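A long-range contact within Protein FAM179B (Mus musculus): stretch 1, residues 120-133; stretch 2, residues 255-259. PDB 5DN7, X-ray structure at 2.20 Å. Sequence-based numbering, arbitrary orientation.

Stretch 1 (120-133) KLVIKQEYMKIFLK
Stretch 2, residues 255-259: EQGFV

A lysine lying over the face of a phenylalanine ring is the most distinctive feature of this contact, and it illustrates how one aromatic side chain can anchor an irregular segment to a helix. K124, nearly fully extended (chi1 to chi4 all t), places CE 3.8 Å from the centroid of the F258 ring, over its face, in a CH-pi contact. Its NZ lies 4.2 Å from the same centroid, 31° off the ring normal, an off-centre cation-pi geometry. The ammonium remains solvated: water 1 accepts from K124 NZ (2.7 Å) and from V259 N (3.0 Å), tying the lysine to the backbone beyond the ring.

The helix runs from L121 through K133 and continues beyond it, with K120 as N-cap and regular i to i+4 hydrogen bonds, such as M128 N to K124 O at 2.9 Å. Against it lies the irregular segment Q256 to F258, which passes across the helix in a register that sets the CA atoms of Q125 and Q256 6.6 Å apart and those of M128 and G257 6.5 Å apart. CA-to-CB of K124, M128 and L132 points toward the segment. F258 (phi/psi -82/152; chi1 -57°, chi2 -12°) contributes the largest buried area. L121 CG, 3.9 Å from F258 CE2, and Q125 CG, 3.6 Å from F258 CZ, meet the ring edge; M128 (m, m, m) brings CG within 4.0 Å of F258 CE1.

Polar groups pair beside this apolar patch. Q125 (chi1 m, chi2 t, chi3 -4°) donates from NE2 to Q256 OE1 at 2.8 Å, with an N-H...O angle of 150°, although Q256 (phi/psi -71/2; m, t, chi3 113°) is poorly ordered. Water 2 donates to Q125 O (3.2 Å) and Q256 O (2.6 Å), joining the backbones.

G257, at phi/psi 81/9, permits the close approach: an ideal CB would lie 3.2 Å from L132 CD1 and jam against the preceding carbonyl oxygen.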

# COMPACT_ATOMS: atom_id res chain seq x y z
N LYS A 120 -3.62 -5.85 11.81
CA LYS A 120 -2.60 -6.61 12.53
C LYS A 120 -1.21 -6.25 12.04
O LYS A 120 -0.96 -6.13 10.84
CB LYS A 120 -2.84 -8.12 12.40
CG LYS A 120 -4.13 -8.57 13.09
CD LYS A 120 -4.35 -10.06 12.94
CE LYS A 120 -5.57 -10.55 13.75
NZ LYS A 120 -6.85 -9.92 13.31
N LEU A 121 -0.30 -6.07 13.00
CA LEU A 121 1.04 -5.67 12.68
C LEU A 121 1.75 -6.67 11.76
O LEU A 121 2.47 -6.25 10.87
CB LEU A 121 1.84 -5.43 13.96
CG LEU A 121 3.28 -4.92 13.85
CD1 LEU A 121 3.63 -3.99 15.03
CD2 LEU A 121 4.26 -6.10 13.80
N VAL A 122 1.59 -7.98 11.95
CA VAL A 122 2.32 -8.92 11.07
C VAL A 122 1.88 -8.76 9.59
O VAL A 122 2.70 -8.74 8.61
CB VAL A 122 2.16 -10.40 11.53
CG1 VAL A 122 3.08 -10.71 12.73
CG2 VAL A 122 0.73 -10.72 11.85
N ILE A 123 0.57 -8.57 9.44
CA ILE A 123 -0.03 -8.31 8.15
C ILE A 123 0.56 -7.04 7.53
O ILE A 123 1.10 -7.08 6.44
CB ILE A 123 -1.56 -8.20 8.26
CG1 ILE A 123 -2.13 -9.55 8.67
CG2 ILE A 123 -2.18 -7.72 6.96
CD1 ILE A 123 -1.53 -10.70 7.91
N LYS A 124 0.47 -5.93 8.26
CA LYS A 124 1.02 -4.65 7.82
C LYS A 124 2.52 -4.73 7.46
O LYS A 124 2.95 -4.11 6.48
CB LYS A 124 0.80 -3.59 8.90
CG LYS A 124 1.38 -2.24 8.54
CD LYS A 124 0.94 -1.15 9.51
CE LYS A 124 1.80 0.10 9.30
NZ LYS A 124 1.69 1.11 10.42
N GLN A 125 3.29 -5.52 8.21
CA GLN A 125 4.69 -5.77 7.84
C GLN A 125 4.77 -6.30 6.40
O GLN A 125 5.50 -5.76 5.54
CB GLN A 125 5.35 -6.79 8.78
CG GLN A 125 5.92 -6.21 10.04
CD GLN A 125 6.41 -7.28 11.00
OE1 GLN A 125 6.25 -8.48 10.75
NE2 GLN A 125 6.97 -6.86 12.13
N GLU A 126 3.99 -7.36 6.15
CA GLU A 126 4.07 -7.93 4.81
C GLU A 126 3.53 -7.00 3.70
O GLU A 126 4.16 -6.88 2.63
CB GLU A 126 3.36 -9.28 4.76
CG GLU A 126 4.00 -10.29 5.71
CD GLU A 126 5.48 -10.51 5.41
OE1 GLU A 126 5.87 -10.45 4.22
OE2 GLU A 126 6.26 -10.74 6.36
N TYR A 127 2.41 -6.33 3.93
CA TYR A 127 1.93 -5.54 2.80
C TYR A 127 2.77 -4.27 2.59
O TYR A 127 2.89 -3.80 1.45
CB TYR A 127 0.43 -5.22 2.89
CG TYR A 127 -0.10 -4.31 3.97
CD1 TYR A 127 0.26 -2.96 4.03
CD2 TYR A 127 -1.07 -4.77 4.86
CE1 TYR A 127 -0.28 -2.12 5.00
CE2 TYR A 127 -1.62 -3.95 5.82
CZ TYR A 127 -1.23 -2.63 5.89
OH TYR A 127 -1.79 -1.83 6.86
N MET A 128 3.39 -3.75 3.63
CA MET A 128 4.32 -2.63 3.44
C MET A 128 5.53 -3.08 2.62
O MET A 128 6.01 -2.34 1.70
CB MET A 128 4.77 -2.03 4.78
CG MET A 128 3.71 -1.18 5.51
SD MET A 128 2.84 0.02 4.45
CE MET A 128 4.21 0.94 3.70
N LYS A 129 6.04 -4.28 2.93
CA LYS A 129 7.11 -4.83 2.07
C LYS A 129 6.68 -4.87 0.61
O LYS A 129 7.41 -4.40 -0.31
CB LYS A 129 7.51 -6.24 2.52
CG LYS A 129 8.34 -6.29 3.80
CD LYS A 129 8.38 -7.73 4.32
CE LYS A 129 9.18 -7.84 5.59
NZ LYS A 129 8.82 -9.12 6.27
N ILE A 130 5.48 -5.42 0.38
CA ILE A 130 5.00 -5.50 -1.00
C ILE A 130 4.91 -4.13 -1.69
O ILE A 130 5.47 -3.94 -2.77
CB ILE A 130 3.64 -6.21 -1.08
CG1 ILE A 130 3.82 -7.68 -0.72
CG2 ILE A 130 3.10 -6.14 -2.49
CD1 ILE A 130 2.59 -8.33 -0.16
N PHE A 131 4.22 -3.18 -1.07
CA PHE A 131 4.06 -1.86 -1.70
C PHE A 131 5.41 -1.16 -1.97
O PHE A 131 5.55 -0.48 -2.99
CB PHE A 131 3.14 -0.96 -0.86
CG PHE A 131 1.67 -1.23 -1.06
CD1 PHE A 131 1.07 -0.96 -2.28
CD2 PHE A 131 0.89 -1.75 -0.03
CE1 PHE A 131 -0.28 -1.22 -2.47
CE2 PHE A 131 -0.47 -1.99 -0.21
CZ PHE A 131 -1.05 -1.73 -1.45
N LEU A 132 6.38 -1.30 -1.06
CA LEU A 132 7.67 -0.66 -1.28
C LEU A 132 8.40 -1.32 -2.44
O LEU A 132 9.05 -0.63 -3.25
CB LEU A 132 8.54 -0.69 -0.02
CG LEU A 132 8.07 0.34 1.02
CD1 LEU A 132 8.63 0.05 2.43
CD2 LEU A 132 8.43 1.74 0.56
N LYS A 133 8.31 -2.65 -2.53
CA LYS A 133 8.89 -3.33 -3.69
C LYS A 133 8.25 -2.82 -5.01
O LYS A 133 8.96 -2.47 -5.98
CB LYS A 133 8.74 -4.84 -3.57
CG LYS A 133 9.61 -5.62 -4.53
CD LYS A 133 11.09 -5.30 -4.28
CE LYS A 133 12.03 -6.06 -5.20
NZ LYS A 133 13.40 -6.14 -4.56
N GLU A 255 12.08 1.29 10.60
CA GLU A 255 12.82 0.34 9.79
C GLU A 255 11.84 -0.58 9.07
O GLU A 255 12.04 -0.94 7.91
CB GLU A 255 13.78 -0.48 10.65
CG GLU A 255 14.64 -1.46 9.87
CD GLU A 255 15.61 -2.22 10.76
OE1 GLU A 255 15.58 -2.02 11.99
OE2 GLU A 255 16.40 -3.02 10.22
N GLN A 256 10.76 -0.92 9.75
CA GLN A 256 9.73 -1.78 9.18
C GLN A 256 8.91 -1.06 8.10
O GLN A 256 7.98 -1.64 7.54
CB GLN A 256 8.80 -2.31 10.27
CG GLN A 256 9.46 -3.27 11.24
CD GLN A 256 8.72 -3.37 12.56
OE1 GLN A 256 8.15 -4.42 12.88
NE2 GLN A 256 8.72 -2.29 13.33
N GLY A 257 9.26 0.19 7.80
CA GLY A 257 8.53 0.94 6.79
C GLY A 257 7.24 1.54 7.30
O GLY A 257 6.46 2.06 6.51
N PHE A 258 6.99 1.49 8.61
CA PHE A 258 5.76 2.06 9.15
C PHE A 258 5.93 3.55 9.32
O PHE A 258 7.04 4.03 9.52
CB PHE A 258 5.38 1.44 10.50
CG PHE A 258 5.21 -0.06 10.46
CD1 PHE A 258 5.16 -0.74 9.26
CD2 PHE A 258 5.10 -0.78 11.63
CE1 PHE A 258 5.02 -2.11 9.22
CE2 PHE A 258 4.96 -2.16 11.60
CZ PHE A 258 4.92 -2.82 10.38
N VAL A 259 4.83 4.29 9.24
CA VAL A 259 4.85 5.72 9.50
C VAL A 259 4.61 6.01 10.98
O VAL A 259 3.63 5.56 11.57
CB VAL A 259 3.79 6.47 8.66
CG1 VAL A 259 3.76 7.95 9.01
CG2 VAL A 259 4.04 6.27 7.16
O HOH W 1 2.09 3.16 8.78
O HOH W 2 7.91 -3.91 6.38